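Local coordinates for protein 2-oxo-1,2-dihydroquinoline 8-monooxygenase, oxygenase component (Pseudomonas putida, PDB 1Z02) that probably catalyses the 8-hydroxylation of 2-oxo-1,2-dihydroquinoline as a trimeric Rieske oxygenase, with a [2Fe-2S] cluster and a separate iron ion in each subunit, at residues A[66-71]-A[137-142]; A[215-220]-A[260-265]; A[248-253]-A[394-399]. All coordinates share one frame; numbering follows the deposited sequence.

Contact 1 (A[66-71]-A[137-142]); sequences VPIVLR and TTYPVH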
ATOM      1  N   VAL A  66      -9.349  18.579   1.738  1.00  5.55           N
ATOM      2  CA  VAL A  66      -9.285  19.681   0.783  1.00  5.74           C
ATOM      3  C   VAL A  66      -7.863  20.193   0.567  1.00  7.55           C
ATOM      4  O   VAL A  66      -7.195  20.636   1.503  1.00  7.05           O
ATOM      5  CB  VAL A  66     -10.137  20.881   1.260  1.00  6.57           C
ATOM      6  CG1 VAL A  66     -10.110  21.980   0.215  1.00  7.70           C
ATOM      7  CG2 VAL A  66     -11.560  20.435   1.532  1.00  6.93           C
ATOM      8  N   PRO A  67      -7.376  20.112  -0.675  1.00  7.22           N
ATOM      9  CA  PRO A  67      -6.031  20.588  -1.007  1.00  9.69           C
ATOM     10  C   PRO A  67      -6.045  22.125  -1.035  1.00  8.79           C
ATOM     11  O   PRO A  67      -6.873  22.744  -1.716  1.00 10.11           O
ATOM     12  CB  PRO A  67      -5.771  19.961  -2.378  1.00 10.41           C
ATOM     13  CG  PRO A  67      -7.131  19.856  -2.970  1.00  9.93           C
ATOM     14  CD  PRO A  67      -8.003  19.432  -1.822  1.00  7.92           C
ATOM     15  N   ILE A  68      -5.128  22.730  -0.291  1.00 10.61           N
ATOM     16  CA  ILE A  68      -5.052  24.185  -0.187  1.00  9.78           C
ATOM     17  C   ILE A  68      -3.641  24.707  -0.448  1.00  8.78           C
ATOM     18  O   ILE A  68      -2.663  24.134   0.017  1.00  8.37           O
ATOM     19  CB  ILE A  68      -5.471  24.632   1.235  1.00 11.02           C
ATOM     20  CG1 ILE A  68      -6.910  24.185   1.519  1.00 11.26           C
ATOM     21  CG2 ILE A  68      -5.357  26.143   1.368  1.00 11.36           C
ATOM     22  CD1 ILE A  68      -7.368  24.361   2.977  1.00 10.38           C
ATOM     23  N   VAL A  69      -3.544  25.805  -1.188  1.00  8.36           N
ATOM     24  CA  VAL A  69      -2.260  26.415  -1.479  1.00  7.86           C
ATOM     25  C   VAL A  69      -2.273  27.837  -0.920  1.00  9.25           C
ATOM     26  O   VAL A  69      -3.263  28.566  -1.059  1.00  9.30           O
ATOM     27  CB  VAL A  69      -1.984  26.435  -3.000  1.00  8.43           C
ATOM     28  CG1 VAL A  69      -3.098  27.181  -3.721  1.00  7.18           C
ATOM     29  CG2 VAL A  69      -0.623  27.068  -3.282  1.00  8.11           C
ATOM     30  N   LEU A  70      -1.183  28.218  -0.258  1.00  9.56           N
ATOM     31  CA  LEU A  70      -1.084  29.551   0.334  1.00 10.86           C
ATOM     32  C   LEU A  70       0.106  30.325  -0.215  1.00 11.19           C
ATOM     33  O   LEU A  70       1.139  29.748  -0.568  1.00  9.71           O
ATOM     34  CB  LEU A  70      -0.946  29.469   1.862  1.00 10.61           C
ATOM     35  CG  LEU A  70      -2.009  28.762   2.709  1.00 13.70           C
ATOM     36  CD1 LEU A  70      -1.773  27.269   2.705  1.00 12.59           C
ATOM     37  CD2 LEU A  70      -1.949  29.298   4.117  1.00 10.69           C
ATOM     38  N   ARG A  71      -0.057  31.640  -0.292  1.00 10.70           N
ATOM     39  CA  ARG A  71       1.002  32.520  -0.767  1.00 11.60           C
ATOM     40  C   ARG A  71       0.951  33.839  -0.017  1.00 11.03           C
ATOM     41  O   ARG A  71      -0.131  34.365   0.241  1.00 12.41           O
ATOM     42  CB  ARG A  71       0.868  32.805  -2.268  1.00 13.11           C
ATOM     43  CG  ARG A  71       1.982  33.722  -2.790  1.00 12.99           C
ATOM     44  CD  ARG A  71       1.707  34.267  -4.176  1.00 13.30           C
ATOM     45  NE  ARG A  71       2.800  35.132  -4.619  1.00 10.87           N
ATOM     46  CZ  ARG A  71       2.712  36.012  -5.617  1.00 13.09           C
ATOM     47  NH1 ARG A  71       3.763  36.751  -5.945  1.00 14.87           N
ATOM     48  NH2 ARG A  71       1.574  36.167  -6.280  1.00 12.08           N
ATOM     49  N   THR A 137     -11.902  27.753  -5.513  1.00 12.58           N
ATOM     50  CA  THR A 137     -12.402  28.157  -4.208  1.00 12.88           C
ATOM     51  C   THR A 137     -11.379  28.985  -3.424  1.00 13.40           C
ATOM     52  O   THR A 137     -10.168  28.748  -3.516  1.00 11.47           O
ATOM     53  CB  THR A 137     -12.771  26.916  -3.355  1.00 12.91           C
ATOM     54  OG1 THR A 137     -13.648  26.063  -4.105  1.00 13.23           O
ATOM     55  CG2 THR A 137     -13.481  27.339  -2.060  1.00 15.58           C
ATOM     56  N   THR A 138     -11.867  29.960  -2.663  1.00 12.50           N
ATOM     57  CA  THR A 138     -10.996  30.778  -1.826  1.00 13.43           C
ATOM     58  C   THR A 138     -11.249  30.389  -0.380  1.00 12.56           C
ATOM     59  O   THR A 138     -12.362  30.019  -0.019  1.00 13.78           O
ATOM     60  CB  THR A 138     -11.296  32.300  -1.946  1.00 13.08           C
ATOM     61  OG1 THR A 138     -12.620  32.565  -1.472  1.00 15.14           O
ATOM     62  CG2 THR A 138     -11.163  32.773  -3.384  1.00 12.46           C
ATOM     63  N   TYR A 139     -10.220  30.473   0.452  1.00 12.78           N
ATOM     64  CA  TYR A 139     -10.369  30.147   1.864  1.00 12.54           C
ATOM     65  C   TYR A 139      -9.925  31.330   2.716  1.00 13.40           C
ATOM     66  O   TYR A 139      -8.781  31.780   2.632  1.00 12.95           O
ATOM     67  CB  TYR A 139      -9.556  28.899   2.209  1.00 13.13           C
ATOM     68  CG  TYR A 139      -9.956  27.710   1.372  1.00 12.78           C
ATOM     69  CD1 TYR A 139      -9.250  27.375   0.222  1.00 13.18           C
ATOM     70  CD2 TYR A 139     -11.098  26.976   1.680  1.00 11.15           C
ATOM     71  CE1 TYR A 139      -9.678  26.342  -0.603  1.00 12.39           C
ATOM     72  CE2 TYR A 139     -11.534  25.943   0.860  1.00  9.41           C
ATOM     73  CZ  TYR A 139     -10.817  25.635  -0.279  1.00 11.06           C
ATOM     74  OH  TYR A 139     -11.251  24.616  -1.094  1.00 10.42           O
ATOM     75  N   PRO A 140     -10.836  31.856   3.549  1.00 13.44           N
ATOM     76  CA  PRO A 140     -10.506  32.998   4.404  1.00 12.90           C
ATOM     77  C   PRO A 140      -9.298  32.717   5.279  1.00 13.74           C
ATOM     78  O   PRO A 140      -9.194  31.642   5.860  1.00 13.56           O
ATOM     79  CB  PRO A 140     -11.773  33.190   5.234  1.00 13.00           C
ATOM     80  CG  PRO A 140     -12.853  32.723   4.331  1.00 12.05           C
ATOM     81  CD  PRO A 140     -12.251  31.472   3.708  1.00 11.59           C
ATOM     82  N   VAL A 141      -8.397  33.688   5.374  1.00 13.13           N
ATOM     83  CA  VAL A 141      -7.208  33.540   6.191  1.00 14.28           C
ATOM     84  C   VAL A 141      -7.176  34.564   7.305  1.00 15.55           C
ATOM     85  O   VAL A 141      -7.537  35.725   7.114  1.00 16.19           O
ATOM     86  CB  VAL A 141      -5.923  33.730   5.357  1.00 14.15           C
ATOM     87  CG1 VAL A 141      -4.697  33.694   6.258  1.00 12.10           C
ATOM     88  CG2 VAL A 141      -5.827  32.642   4.293  1.00 14.21           C
ATOM     89  N   HIS A 142      -6.734  34.119   8.473  1.00 14.73           N
ATOM     90  CA  HIS A 142      -6.597  34.993   9.618  1.00 14.02           C
ATOM     91  C   HIS A 142      -5.271  34.664  10.300  1.00 12.14           C
ATOM     92  O   HIS A 142      -5.157  33.669  11.018  1.00 11.87           O
ATOM     93  CB  HIS A 142      -7.759  34.803  10.589  1.00 14.14           C
ATOM     94  CG  HIS A 142      -7.741  35.769  11.731  1.00 16.62           C
ATOM     95  ND1 HIS A 142      -8.871  36.153  12.405  1.00 14.52           N
ATOM     96  CD2 HIS A 142      -6.726  36.427  12.326  1.00 16.62           C
ATOM     97  CE1 HIS A 142      -8.555  37.005  13.363  1.00 16.84           C
ATOM     98  NE2 HIS A 142      -7.255  37.187  13.336  1.00 14.47           N
TER
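Y139 lays its phenol ring against V66 and I68, and this single aromatic side chain contributes about two fifths of the 171 Å² buried between segments 66-71 and 137-142. The backbones stay well apart: the nearest CA atoms, those of I68 and Y139, are separated by 8.2 Å, and no hydrogen bond crosses the gap. Side chains therefore do all the joining.

I68 covers one face of the ring. Its CG1 stands 4.0 Å above the ring plane, displaced toward the rim, and comes closest at 4.1 Å from Y139 CE1. The isoleucine torsion explains this: with CG1 anti to the carbonyl carbon (chi1 -60°), the longer branch swings in over the aromatic carbons. V66 works farther out on the same side chain. Its CG1 approaches obliquely, 3.8 Å from Y139 CZ and 3.2 Å from Y139 OH, a close approach of a methyl to the phenol oxygen.

The arrangement illustrates how the two three-stranded antiparallel sheets of a Rieske domain are closed upon each other. Strand 66-73 is the middle strand of one sheet, while segment 137-142 runs into strand 141-144 at the margin of the other. V150 and K81 also touch the side chain of Y139, and I68 rests on I61, A79 and V152. With only an alanine at Y139, I68 CG1 would probably lose the aromatic face it covers, and a gap is likely to open between the sheets beside V66.

Only van der Waals contact crosses the interface, and no polar bond between the two segments fixes their mutual direction; what joins them is shape and apolar burial.

Contact 2 (A[215-220]-A[260-265]); sequences NGFDNA and KGMMQW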
ATOM      1  N   ASN A 215      -7.729  11.661  22.980  1.00  9.65           N
ATOM      2  CA  ASN A 215      -6.610  11.372  23.860  1.00 10.73           C
ATOM      3  C   ASN A 215      -6.115  12.688  24.450  1.00 11.96           C
ATOM      4  O   ASN A 215      -5.730  12.746  25.612  1.00 14.25           O
ATOM      5  CB  ASN A 215      -5.483  10.680  23.085  1.00 10.10           C
ATOM      6  CG  ASN A 215      -4.107  10.925  23.693  1.00 10.49           C
ATOM      7  OD1 ASN A 215      -3.452  11.920  23.377  1.00  8.56           O
ATOM      8  ND2 ASN A 215      -3.662  10.016  24.570  1.00 10.51           N
ATOM      9  N   GLY A 216      -6.158  13.740  23.640  1.00 13.21           N
ATOM     10  CA  GLY A 216      -5.697  15.048  24.065  1.00 14.56           C
ATOM     11  C   GLY A 216      -6.262  15.542  25.380  1.00 15.86           C
ATOM     12  O   GLY A 216      -5.528  16.112  26.184  1.00 15.91           O
ATOM     13  N   PHE A 217      -7.558  15.341  25.607  1.00 15.55           N
ATOM     14  CA  PHE A 217      -8.182  15.799  26.845  1.00 15.13           C
ATOM     15  C   PHE A 217      -8.620  14.670  27.771  1.00 14.73           C
ATOM     16  O   PHE A 217      -9.477  14.865  28.628  1.00 14.49           O
ATOM     17  CB  PHE A 217      -9.363  16.736  26.538  1.00 13.80           C
ATOM     18  CG  PHE A 217     -10.501  16.086  25.797  1.00 14.80           C
ATOM     19  CD1 PHE A 217     -11.554  15.485  26.492  1.00 13.16           C
ATOM     20  CD2 PHE A 217     -10.536  16.111  24.401  1.00 13.63           C
ATOM     21  CE1 PHE A 217     -12.624  14.918  25.810  1.00 14.41           C
ATOM     22  CE2 PHE A 217     -11.600  15.547  23.701  1.00 13.57           C
ATOM     23  CZ  PHE A 217     -12.650  14.951  24.406  1.00 13.84           C
ATOM     24  N   ASP A 218      -8.009  13.500  27.602  1.00 14.91           N
ATOM     25  CA  ASP A 218      -8.310  12.346  28.445  1.00 16.63           C
ATOM     26  C   ASP A 218      -7.780  12.635  29.856  1.00 19.74           C
ATOM     27  O   ASP A 218      -6.627  13.044  30.017  1.00 20.10           O
ATOM     28  CB  ASP A 218      -7.632  11.095  27.887  1.00 16.86           C
ATOM     29  CG  ASP A 218      -7.960   9.863  28.690  1.00 16.97           C
ATOM     30  OD1 ASP A 218      -8.998   9.235  28.418  1.00 16.73           O
ATOM     31  OD2 ASP A 218      -7.187   9.540  29.614  1.00 18.94           O
ATOM     32  N   ASN A 219      -8.613  12.416  30.873  1.00 22.45           N
ATOM     33  CA  ASN A 219      -8.210  12.697  32.246  1.00 25.43           C
ATOM     34  C   ASN A 219      -7.585  11.536  32.988  1.00 26.67           C
ATOM     35  O   ASN A 219      -6.904  11.751  33.983  1.00 30.21           O
ATOM     36  CB  ASN A 219      -9.404  13.200  33.062  1.00 25.39           C
ATOM     37  CG  ASN A 219     -10.137  14.328  32.376  1.00 27.00           C
ATOM     38  OD1 ASN A 219      -9.526  15.290  31.918  1.00 29.60           O
ATOM     39  ND2 ASN A 219     -11.457  14.220  32.306  1.00 26.66           N
ATOM     40  N   ALA A 220      -7.785  10.311  32.516  1.00 27.48           N
ATOM     41  CA  ALA A 220      -7.255   9.165  33.245  1.00 27.73           C
ATOM     42  C   ALA A 220      -6.312   8.220  32.491  1.00 26.66           C
ATOM     43  O   ALA A 220      -6.737   7.154  32.059  1.00 27.60           O
ATOM     44  CB  ALA A 220      -8.423   8.377  33.823  1.00 27.07           C
ATOM     45  N   LYS A 260     -18.039  26.746  20.797  1.00 21.46           N
ATOM     46  CA  LYS A 260     -18.920  25.658  21.221  1.00 19.45           C
ATOM     47  C   LYS A 260     -18.035  24.553  21.768  1.00 18.13           C
ATOM     48  O   LYS A 260     -17.226  23.980  21.029  1.00 15.30           O
ATOM     49  CB  LYS A 260     -19.693  25.085  20.041  1.00 20.60           C
ATOM     50  CG  LYS A 260     -20.289  26.108  19.102  1.00 23.76           C
ATOM     51  CD  LYS A 260     -21.422  26.894  19.715  1.00 23.87           C
ATOM     52  CE  LYS A 260     -21.884  27.860  18.660  1.00 26.72           C
ATOM     53  NZ  LYS A 260     -22.815  28.863  19.098  1.00 28.99           N
ATOM     54  N   GLY A 261     -18.197  24.240  23.046  1.00 17.45           N
ATOM     55  CA  GLY A 261     -17.385  23.194  23.626  1.00 17.67           C
ATOM     56  C   GLY A 261     -17.730  22.877  25.064  1.00 17.82           C
ATOM     57  O   GLY A 261     -18.853  23.099  25.510  1.00 17.26           O
ATOM     58  N   MET A 262     -16.752  22.360  25.799  1.00 18.22           N
ATOM     59  CA  MET A 262     -16.960  21.992  27.191  1.00 18.35           C
ATOM     60  C   MET A 262     -15.741  22.332  28.033  1.00 20.25           C
ATOM     61  O   MET A 262     -14.600  22.239  27.571  1.00 19.70           O
ATOM     62  CB  MET A 262     -17.242  20.491  27.304  1.00 18.84           C
ATOM     63  CG  MET A 262     -16.109  19.624  26.782  1.00 20.31           C
ATOM     64  SD  MET A 262     -16.499  17.874  26.723  1.00 19.60           S
ATOM     65  CE  MET A 262     -15.355  17.201  27.871  1.00 22.81           C
ATOM     66  N   MET A 263     -16.006  22.737  29.270  1.00 20.25           N
ATOM     67  CA  MET A 263     -14.971  23.083  30.233  1.00 20.50           C
ATOM     68  C   MET A 263     -15.042  22.053  31.351  1.00 21.22           C
ATOM     69  O   MET A 263     -16.098  21.854  31.945  1.00 21.47           O
ATOM     70  CB  MET A 263     -15.224  24.481  30.810  1.00 21.49           C
ATOM     71  CG  MET A 263     -14.362  24.838  32.013  1.00 21.40           C
ATOM     72  SD  MET A 263     -12.758  25.464  31.538  1.00 22.58           S
ATOM     73  CE  MET A 263     -12.001  24.150  31.146  1.00 19.06           C
ATOM     74  N   GLN A 264     -13.923  21.397  31.633  1.00 21.02           N
ATOM     75  CA  GLN A 264     -13.888  20.401  32.693  1.00 21.69           C
ATOM     76  C   GLN A 264     -13.458  21.053  34.005  1.00 22.81           C
ATOM     77  O   GLN A 264     -12.391  21.673  34.084  1.00 22.63           O
ATOM     78  CB  GLN A 264     -12.938  19.273  32.305  1.00 20.26           C
ATOM     79  CG  GLN A 264     -13.300  18.623  30.978  1.00 19.84           C
ATOM     80  CD  GLN A 264     -12.520  17.368  30.714  1.00 20.37           C
ATOM     81  OE1 GLN A 264     -11.310  17.402  30.483  1.00 21.12           O
ATOM     82  NE2 GLN A 264     -13.205  16.238  30.762  1.00 17.91           N
ATOM     83  N   TRP A 265     -14.304  20.917  35.027  1.00 23.57           N
ATOM     84  CA  TRP A 265     -14.033  21.509  36.334  1.00 24.19           C
ATOM     85  C   TRP A 265     -12.958  20.739  37.097  1.00 25.61           C
ATOM     86  O   TRP A 265     -13.243  20.080  38.099  1.00 26.35           O
ATOM     87  CB  TRP A 265     -15.317  21.580  37.176  1.00 22.03           C
ATOM     88  CG  TRP A 265     -16.431  22.362  36.557  1.00 20.80           C
ATOM     89  CD1 TRP A 265     -17.618  21.869  36.108  1.00 20.59           C
ATOM     90  CD2 TRP A 265     -16.481  23.776  36.346  1.00 21.63           C
ATOM     91  NE1 TRP A 265     -18.409  22.887  35.633  1.00 20.30           N
ATOM     92  CE2 TRP A 265     -17.733  24.072  35.770  1.00 21.82           C
ATOM     93  CE3 TRP A 265     -15.589  24.829  36.594  1.00 22.48           C
ATOM     94  CZ2 TRP A 265     -18.121  25.378  35.432  1.00 23.33           C
ATOM     95  CZ3 TRP A 265     -15.975  26.132  36.257  1.00 24.49           C
ATOM     96  CH2 TRP A 265     -17.231  26.391  35.684  1.00 24.02           C
TER
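F217 and Q264 hold the nearest CA atoms of segments 215-220 and 260-265, yet these lie 9.4 Å apart, so a loop leaving a helix faces a strand and side chains do most of the spanning. The loop begins with a tight reversal in which D218 N bonds N215 O.

Two pairs meet across the gap. F217 and M262 cross at about a right angle, the methyl CE of the methionine lying 4.1 Å from CE1 of the ring in an oblique, purely apolar contact. The bend in the M262 chain at its thioether (chi3 -116°) turns that methyl to the ring. Beside them N219 and Q264 advance from opposite directions until their amide ends meet, with planes 37° apart. Q264 reaches there on a chain extended beyond CG.

Between F217 and N219, D218 turns away from the strand. Its OD2 accepts a weak bond from A220 N (N-H...O angle 121°) in an Asx turn, and also a weak one from H221, a ligand of the iron. Its OD1 is hydrogen-bonded to NE2 of H108 of a neighbouring subunit, where H108 is a ligand of the [2Fe-2S] cluster: the carboxylate bridge between metal centres familiar in Rieske oxygenases.

The packing thus places strand 261-264 behind the loop that carries this bridge. Helix 392-404 closes the interface, its W397 meeting the F217 ring edge-to-face while T396 and L400 touch M262, and strands 250-253 and 293-297 flank strand 261-264 in the sheet.

Contact 3 (A[248-253]-A[394-399]); sequences DCIAVV and PITWRK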
ATOM      1  N   ASP A 248     -22.629  17.292  36.838  1.00 46.58           N
ATOM      2  CA  ASP A 248     -22.190  18.534  36.220  1.00 44.26           C
ATOM      3  C   ASP A 248     -20.680  18.738  36.338  1.00 41.07           C
ATOM      4  O   ASP A 248     -20.212  19.866  36.469  1.00 42.17           O
ATOM      5  CB  ASP A 248     -22.916  19.712  36.867  1.00 48.34           C
ATOM      6  CG  ASP A 248     -22.665  19.802  38.362  1.00 49.67           C
ATOM      7  OD1 ASP A 248     -23.099  20.806  38.964  1.00 52.75           O
ATOM      8  OD2 ASP A 248     -22.041  18.881  38.935  1.00 52.83           O
ATOM      9  N   CYS A 249     -19.920  17.651  36.299  1.00 36.02           N
ATOM     10  CA  CYS A 249     -18.466  17.738  36.388  1.00 32.02           C
ATOM     11  C   CYS A 249     -17.917  18.470  35.169  1.00 29.51           C
ATOM     12  O   CYS A 249     -16.778  18.933  35.171  1.00 28.08           O
ATOM     13  CB  CYS A 249     -17.859  16.340  36.455  1.00 32.02           C
ATOM     14  SG  CYS A 249     -18.271  15.342  35.013  1.00 30.96           S
ATOM     15  N   ILE A 250     -18.737  18.563  34.126  1.00 26.21           N
ATOM     16  CA  ILE A 250     -18.351  19.241  32.891  1.00 23.05           C
ATOM     17  C   ILE A 250     -19.418  20.263  32.512  1.00 22.39           C
ATOM     18  O   ILE A 250     -20.610  19.987  32.605  1.00 22.05           O
ATOM     19  CB  ILE A 250     -18.194  18.229  31.720  1.00 22.07           C
ATOM     20  CG1 ILE A 250     -17.093  17.214  32.046  1.00 19.83           C
ATOM     21  CG2 ILE A 250     -17.888  18.971  30.421  1.00 21.62           C
ATOM     22  CD1 ILE A 250     -16.927  16.135  31.001  1.00 21.46           C
ATOM     23  N   ALA A 251     -18.990  21.448  32.096  1.00 21.05           N
ATOM     24  CA  ALA A 251     -19.919  22.490  31.693  1.00 20.34           C
ATOM     25  C   ALA A 251     -19.908  22.623  30.174  1.00 20.84           C
ATOM     26  O   ALA A 251     -18.864  22.901  29.570  1.00 19.48           O
ATOM     27  CB  ALA A 251     -19.533  23.815  32.342  1.00 20.30           C
ATOM     28  N   VAL A 252     -21.067  22.418  29.554  1.00 20.50           N
ATOM     29  CA  VAL A 252     -21.179  22.531  28.107  1.00 21.24           C
ATOM     30  C   VAL A 252     -21.592  23.950  27.728  1.00 22.82           C
ATOM     31  O   VAL A 252     -22.597  24.467  28.223  1.00 21.02           O
ATOM     32  CB  VAL A 252     -22.223  21.532  27.542  1.00 21.87           C
ATOM     33  CG1 VAL A 252     -22.246  21.597  26.018  1.00 22.78           C
ATOM     34  CG2 VAL A 252     -21.894  20.117  28.000  1.00 22.03           C
ATOM     35  N   VAL A 253     -20.801  24.580  26.862  1.00 23.52           N
ATOM     36  CA  VAL A 253     -21.083  25.936  26.411  1.00 28.45           C
ATOM     37  C   VAL A 253     -21.656  25.850  25.007  1.00 31.77           C
ATOM     38  O   VAL A 253     -21.062  25.247  24.117  1.00 31.03           O
ATOM     39  CB  VAL A 253     -19.818  26.808  26.407  1.00 27.91           C
ATOM     40  CG1 VAL A 253     -20.186  28.242  26.041  1.00 28.06           C
ATOM     41  CG2 VAL A 253     -19.166  26.759  27.765  1.00 29.17           C
ATOM     42  N   PRO A 394     -15.221  12.220  26.948  1.00 13.90           N
ATOM     43  CA  PRO A 394     -15.300  12.098  25.492  1.00 13.19           C
ATOM     44  C   PRO A 394     -16.728  12.017  24.953  1.00 12.37           C
ATOM     45  O   PRO A 394     -17.019  12.577  23.896  1.00 11.53           O
ATOM     46  CB  PRO A 394     -14.463  10.845  25.194  1.00 12.06           C
ATOM     47  CG  PRO A 394     -14.568  10.037  26.460  1.00 12.53           C
ATOM     48  CD  PRO A 394     -14.489  11.081  27.542  1.00 13.47           C
ATOM     49  N   ILE A 395     -17.618  11.336  25.669  1.00 12.85           N
ATOM     50  CA  ILE A 395     -19.003  11.216  25.219  1.00 12.02           C
ATOM     51  C   ILE A 395     -19.651  12.597  25.136  1.00 12.42           C
ATOM     52  O   ILE A 395     -20.315  12.926  24.149  1.00 11.35           O
ATOM     53  CB  ILE A 395     -19.818  10.298  26.160  1.00 14.82           C
ATOM     54  CG1 ILE A 395     -19.284   8.861  26.062  1.00 14.12           C
ATOM     55  CG2 ILE A 395     -21.303  10.358  25.806  1.00 11.89           C
ATOM     56  CD1 ILE A 395     -19.941   7.882  27.006  1.00 15.68           C
ATOM     57  N   THR A 396     -19.437  13.416  26.160  1.00 12.32           N
ATOM     58  CA  THR A 396     -20.003  14.755  26.173  1.00 14.15           C
ATOM     59  C   THR A 396     -19.465  15.558  24.997  1.00 13.62           C
ATOM     60  O   THR A 396     -20.187  16.366  24.406  1.00 13.79           O
ATOM     61  CB  THR A 396     -19.661  15.490  27.476  1.00 14.64           C
ATOM     62  OG1 THR A 396     -20.195  14.758  28.581  1.00 14.36           O
ATOM     63  CG2 THR A 396     -20.254  16.897  27.472  1.00 16.06           C
ATOM     64  N   TRP A 397     -18.195  15.340  24.661  1.00 11.72           N
ATOM     65  CA  TRP A 397     -17.586  16.050  23.542  1.00 11.30           C
ATOM     66  C   TRP A 397     -18.184  15.571  22.224  1.00 10.29           C
ATOM     67  O   TRP A 397     -18.502  16.383  21.353  1.00 12.13           O
ATOM     68  CB  TRP A 397     -16.061  15.862  23.567  1.00 10.83           C
ATOM     69  CG  TRP A 397     -15.393  15.857  22.210  1.00  8.28           C
ATOM     70  CD1 TRP A 397     -14.847  14.781  21.570  1.00  9.47           C
ATOM     71  CD2 TRP A 397     -15.224  16.975  21.330  1.00  8.72           C
ATOM     72  NE1 TRP A 397     -14.350  15.158  20.344  1.00  7.69           N
ATOM     73  CE2 TRP A 397     -14.569  16.498  20.169  1.00  6.87           C
ATOM     74  CE3 TRP A 397     -15.564  18.333  21.408  1.00  6.14           C
ATOM     75  CZ2 TRP A 397     -14.252  17.331  19.094  1.00  5.95           C
ATOM     76  CZ3 TRP A 397     -15.248  19.161  20.337  1.00  6.83           C
ATOM     77  CH2 TRP A 397     -14.597  18.653  19.193  1.00  4.69           C
ATOM     78  N   ARG A 398     -18.365  14.261  22.083  1.00 10.15           N
ATOM     79  CA  ARG A 398     -18.937  13.718  20.857  1.00 12.19           C
ATOM     80  C   ARG A 398     -20.341  14.255  20.625  1.00 11.76           C
ATOM     81  O   ARG A 398     -20.698  14.601  19.501  1.00 12.00           O
ATOM     82  CB  ARG A 398     -18.970  12.188  20.902  1.00 11.07           C
ATOM     83  CG  ARG A 398     -17.592  11.531  20.914  1.00 12.49           C
ATOM     84  CD  ARG A 398     -17.738  10.039  20.775  1.00  8.12           C
ATOM     85  NE  ARG A 398     -16.498   9.325  21.047  1.00  9.95           N
ATOM     86  CZ  ARG A 398     -16.433   8.005  21.220  1.00  7.37           C
ATOM     87  NH1 ARG A 398     -15.276   7.410  21.468  1.00  7.35           N
ATOM     88  NH2 ARG A 398     -17.542   7.280  21.148  1.00  7.79           N
ATOM     89  N   LYS A 399     -21.137  14.330  21.685  1.00 12.55           N
ATOM     90  CA  LYS A 399     -22.496  14.833  21.563  1.00 12.12           C
ATOM     91  C   LYS A 399     -22.542  16.293  21.131  1.00 12.45           C
ATOM     92  O   LYS A 399     -23.285  16.647  20.222  1.00 12.98           O
ATOM     93  CB  LYS A 399     -23.237  14.684  22.889  1.00 15.42           C
ATOM     94  CG  LYS A 399     -23.552  13.261  23.282  1.00 15.41           C
ATOM     95  CD  LYS A 399     -24.411  13.249  24.528  1.00 18.72           C
ATOM     96  CE  LYS A 399     -24.716  11.839  24.987  1.00 21.73           C
ATOM     97  NZ  LYS A 399     -25.650  11.852  26.150  1.00 22.22           N
TER
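T396 meets V252 and I250 where helix 392-404 lies on strand 250-253, the end strand, within this chain, of the seven-stranded antiparallel sheet in the Bet v 1-like catalytic domain. It is a compact case of helix-on-sheet packing. Along segment 394-399 the helix is already under way: R398 N to P394 O is 2.8 Å, and K399 N to I395 O is 3.0 Å.

T396 follows, the residue that touches the strand, and it supplies about half of the 119 Å² buried. Its two branches divide the work. The hydroxyl OG1 is hydrogen-bonded back to I392 O, one turn earlier in the helix, and passes I250 CD1 at 4.3 Å. The methyl branch is thereby presented to V252. I250 and V252 alternate with A251, which points the other way, so the strand offers one face to the helix.

Next, the W397 side chain leads away from the strand, its ring edge-to-face with that of F217, and R398 forms salt bridges with E214 and E385. The tightest point is methyl on methyl: T396 CG2, anti to its own amide nitrogen, stands 3.7 Å from V252 CG2.

Overall arrangement
Along the chain contact 1 closes before the others open, and it belongs to the Rieske domain; contacts 2 and 3 lie in the catalytic domain, their segments alternating in sequence. Contact 1 is centred about 30 Å from contact 2 and 32 Å from contact 3, across the centre of the chain. Contacts 2 and 3 have centres only 8 Å apart and share a sheet, strands 250-253 and 261-264 being neighbours joined by backbone pairs such as G261 O to V253 N at 2.8 Å. Helix 392-404 serves both. Each contact thus stays within one domain, while the link between the metal centres is made across subunits of the trimer.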